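Local coordinates for ABC transporter, substrate-binding protein (Streptococcus pneumoniae, PDB 5G5Y), which binds short- and long-chain fructooligosaccharides, preferring tetrasaccharides and larger, and serves as the solute-binding component of the FusABC-MsmK ABC importer, at residues Glu246-Asp251 and Lys449-Ile454. Numbering follows the deposited sequence.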
ATOM      1  N   GLU A 246     -21.185  10.961 -12.980  1.00 29.86           N
ATOM      2  CA  GLU A 246     -21.198   9.674 -12.285  1.00 29.06           C
ATOM      3  C   GLU A 246     -20.110   9.493 -11.200  1.00 25.67           C
ATOM      4  O   GLU A 246     -19.983   8.408 -10.654  1.00 24.75           O
ATOM      5  CB  GLU A 246     -20.995   8.536 -13.310  1.00 33.26           C
ATOM      6  CG  GLU A 246     -21.885   8.517 -14.549  1.00 36.07           C
ATOM      7  CD  GLU A 246     -21.568   7.286 -15.417  1.00 40.78           C
ATOM      8  OE1 GLU A 246     -20.588   7.293 -16.202  1.00 35.31           O
ATOM      9  OE2 GLU A 246     -22.284   6.278 -15.276  1.00 50.24           O
ATOM     10  N   ALA A 247     -19.343  10.532 -10.893  1.00 23.60           N
ATOM     11  CA  ALA A 247     -18.156  10.410 -10.034  1.00 23.69           C
ATOM     12  C   ALA A 247     -18.454   9.807  -8.658  1.00 23.79           C
ATOM     13  O   ALA A 247     -17.622   9.085  -8.104  1.00 23.27           O
ATOM     14  CB  ALA A 247     -17.476  11.757  -9.884  1.00 23.19           C
ATOM     15  N   PHE A 248     -19.646  10.067  -8.119  1.00 22.93           N
ATOM     16  CA  PHE A 248     -20.025   9.493  -6.828  1.00 23.40           C
ATOM     17  C   PHE A 248     -20.791   8.178  -6.906  1.00 26.05           C
ATOM     18  O   PHE A 248     -21.113   7.591  -5.879  1.00 26.95           O
ATOM     19  CB  PHE A 248     -20.785  10.543  -6.011  1.00 22.33           C
ATOM     20  CG  PHE A 248     -19.956  11.734  -5.682  1.00 21.71           C
ATOM     21  CD1 PHE A 248     -19.142  11.732  -4.549  1.00 20.57           C
ATOM     22  CD2 PHE A 248     -19.970  12.865  -6.509  1.00 20.86           C
ATOM     23  CE1 PHE A 248     -18.353  12.838  -4.257  1.00 21.15           C
ATOM     24  CE2 PHE A 248     -19.184  13.969  -6.213  1.00 21.53           C
ATOM     25  CZ  PHE A 248     -18.372  13.959  -5.087  1.00 20.09           C
ATOM     26  N   GLU A 249     -21.056   7.691  -8.116  1.00 29.87           N
ATOM     27  CA  GLU A 249     -21.847   6.462  -8.328  1.00 32.74           C
ATOM     28  C   GLU A 249     -21.109   5.329  -9.020  1.00 28.50           C
ATOM     29  O   GLU A 249     -21.361   4.173  -8.739  1.00 29.83           O
ATOM     30  CB  GLU A 249     -23.079   6.801  -9.162  1.00 38.51           C
ATOM     31  CG  GLU A 249     -24.098   7.581  -8.377  1.00 45.75           C
ATOM     32  CD  GLU A 249     -25.222   8.106  -9.244  1.00 53.65           C
ATOM     33  OE1 GLU A 249     -24.946   8.643 -10.338  1.00 59.89           O
ATOM     34  OE2 GLU A 249     -26.391   7.991  -8.821  1.00 61.82           O
ATOM     35  N   HIS A 250     -20.212   5.647  -9.932  1.00 27.53           N
ATOM     36  CA  HIS A 250     -19.609   4.603 -10.756  1.00 25.98           C
ATOM     37  C   HIS A 250     -18.592   3.721 -10.033  1.00 27.00           C
ATOM     38  O   HIS A 250     -18.102   4.049  -8.950  1.00 26.70           O
ATOM     39  CB  HIS A 250     -19.033   5.189 -12.033  1.00 25.07           C
ATOM     40  CG  HIS A 250     -17.942   6.191 -11.821  1.00 22.96           C
ATOM     41  ND1 HIS A 250     -17.534   7.017 -12.823  1.00 20.89           N
ATOM     42  CD2 HIS A 250     -17.190   6.514 -10.740  1.00 21.86           C
ATOM     43  CE1 HIS A 250     -16.577   7.816 -12.390  1.00 20.73           C
ATOM     44  NE2 HIS A 250     -16.349   7.529 -11.125  1.00 20.82           N
ATOM     45  N   ASP A 251     -18.311   2.577 -10.642  1.00 27.89           N
ATOM     46  CA  ASP A 251     -17.349   1.635 -10.130  1.00 26.61           C
ATOM     47  C   ASP A 251     -16.136   1.599 -11.042  1.00 23.21           C
ATOM     48  O   ASP A 251     -16.092   2.309 -12.025  1.00 22.66           O
ATOM     49  CB  ASP A 251     -17.993   0.250  -9.905  1.00 30.26           C
ATOM     50  CG  ASP A 251     -18.437  -0.456 -11.199  1.00 33.11           C
ATOM     51  OD1 ASP A 251     -18.173   0.001 -12.339  1.00 32.13           O
ATOM     52  OD2 ASP A 251     -19.094  -1.510 -11.036  1.00 38.92           O
ATOM     53  N   LYS A 449     -20.527  13.377   4.294  1.00 15.96           N
ATOM     54  CA  LYS A 449     -20.595  14.817   4.388  1.00 16.34           C
ATOM     55  C   LYS A 449     -19.780  15.471   3.270  1.00 15.97           C
ATOM     56  O   LYS A 449     -20.237  16.423   2.645  1.00 15.08           O
ATOM     57  CB  LYS A 449     -20.121  15.293   5.768  1.00 16.81           C
ATOM     58  CG  LYS A 449     -21.018  14.827   6.913  1.00 17.64           C
ATOM     59  CD  LYS A 449     -22.476  15.235   6.763  1.00 19.72           C
ATOM     60  CE  LYS A 449     -22.611  16.725   6.587  1.00 20.82           C
ATOM     61  NZ  LYS A 449     -24.036  17.108   6.627  1.00 24.99           N
ATOM     62  N   ARG A 450     -18.603  14.912   2.991  1.00 14.67           N
ATOM     63  CA  ARG A 450     -17.761  15.423   1.932  1.00 14.55           C
ATOM     64  C   ARG A 450     -18.497  15.394   0.569  1.00 14.93           C
ATOM     65  O   ARG A 450     -18.454  16.380  -0.184  1.00 15.70           O
ATOM     66  CB  ARG A 450     -16.427  14.667   1.908  1.00 14.57           C
ATOM     67  CG  ARG A 450     -15.338  15.319   1.114  1.00 15.33           C
ATOM     68  CD  ARG A 450     -14.159  14.357   0.912  1.00 15.72           C
ATOM     69  NE  ARG A 450     -14.437  13.305  -0.058  1.00 16.31           N
ATOM     70  CZ  ARG A 450     -13.517  12.554  -0.682  1.00 16.00           C
ATOM     71  NH1 ARG A 450     -12.222  12.707  -0.442  1.00 14.93           N
ATOM     72  NH2 ARG A 450     -13.906  11.673  -1.585  1.00 14.93           N
ATOM     73  N   ALA A 451     -19.168  14.287   0.275  1.00 14.73           N
ATOM     74  CA  ALA A 451     -19.901  14.125  -0.973  1.00 14.78           C
ATOM     75  C   ALA A 451     -21.068  15.133  -1.013  1.00 15.57           C
ATOM     76  O   ALA A 451     -21.288  15.767  -2.047  1.00 15.10           O
ATOM     77  CB  ALA A 451     -20.405  12.698  -1.106  1.00 14.40           C
ATOM     78  N   GLU A 452     -21.786  15.282   0.110  1.00 16.28           N
ATOM     79  CA  GLU A 452     -22.940  16.203   0.191  1.00 18.21           C
ATOM     80  C   GLU A 452     -22.522  17.620  -0.010  1.00 15.90           C
ATOM     81  O   GLU A 452     -23.213  18.388  -0.683  1.00 15.88           O
ATOM     82  CB  GLU A 452     -23.635  16.134   1.559  1.00 21.98           C
ATOM     83  CG  GLU A 452     -24.431  14.870   1.777  1.00 26.85           C
ATOM     84  CD  GLU A 452     -25.015  14.763   3.196  1.00 32.28           C
ATOM     85  OE1 GLU A 452     -25.026  15.784   3.941  1.00 30.36           O
ATOM     86  OE2 GLU A 452     -25.462  13.626   3.557  1.00 33.70           O
ATOM     87  N   TRP A 453     -21.393  17.995   0.582  1.00 13.53           N
ATOM     88  CA  TRP A 453     -20.885  19.320   0.421  1.00 14.09           C
ATOM     89  C   TRP A 453     -20.477  19.655  -0.979  1.00 15.13           C
ATOM     90  O   TRP A 453     -20.480  20.838  -1.343  1.00 16.06           O
ATOM     91  CB  TRP A 453     -19.736  19.593   1.373  1.00 14.27           C
ATOM     92  CG  TRP A 453     -20.202  19.619   2.817  1.00 13.94           C
ATOM     93  CD1 TRP A 453     -21.404  20.045   3.308  1.00 14.27           C
ATOM     94  CD2 TRP A 453     -19.430  19.222   3.938  1.00 14.57           C
ATOM     95  NE1 TRP A 453     -21.431  19.925   4.688  1.00 14.72           N
ATOM     96  CE2 TRP A 453     -20.214  19.450   5.099  1.00 14.55           C
ATOM     97  CE3 TRP A 453     -18.130  18.746   4.086  1.00 14.28           C
ATOM     98  CZ2 TRP A 453     -19.741  19.183   6.369  1.00 15.68           C
ATOM     99  CZ3 TRP A 453     -17.660  18.479   5.371  1.00 15.01           C
ATOM    100  CH2 TRP A 453     -18.440  18.713   6.483  1.00 14.80           C
ATOM    101  N   ILE A 454     -20.108  18.645  -1.758  1.00 14.82           N
ATOM    102  CA  ILE A 454     -19.747  18.855  -3.157  1.00 15.06           C
ATOM    103  C   ILE A 454     -20.985  18.866  -4.072  1.00 16.08           C
ATOM    104  O   ILE A 454     -21.096  19.745  -4.951  1.00 17.19           O
ATOM    105  CB  ILE A 454     -18.744  17.788  -3.632  1.00 15.19           C
ATOM    106  CG1 ILE A 454     -17.403  18.016  -2.911  1.00 16.31           C
ATOM    107  CG2 ILE A 454     -18.566  17.847  -5.163  1.00 14.74           C
ATOM    108  CD1 ILE A 454     -16.504  16.793  -2.889  1.00 16.35           C
TER
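The ring of Phe248 leans obliquely on Ala451 and Ile454, CD1 and CE1 against Ala451, CZ and CE2 against Ile454, three residues further along the helix. This is loop-to-helix packing in a member of the bacterial solute-binding protein 1 family: the loop between helices 225-239 and 252-260 sets Phe248 against the C-terminal end of helix 429-455. Ala451 CB sits 3.8 Å from Phe248 CE1 and equally close to CD1, while Ile454 CG2 lies 3.9 Å from Phe248 CZ. The side chains of Phe248 and Ile454 cross at about a right angle. The CB of Phe248 already points toward the helix, and CG anti to the carbonyl carbon (chi1 -63°) carries the ring on to it. Within the loop Glu246 O accepts from both Glu249 N and His250 N and also lies 3.2 Å above one face of the His250 ring, offset toward its rim. His250 NE2 is bonded to Phe185 O, tying the turn to a second loop; Asp251 caps the next helix through Ser254 N. Ile454 also packs on Ile234 and Gln238 of helix 225-239, the helix that precedes the loop. Its CD1 methyl approaches Phe248 CZ at 4.0 Å.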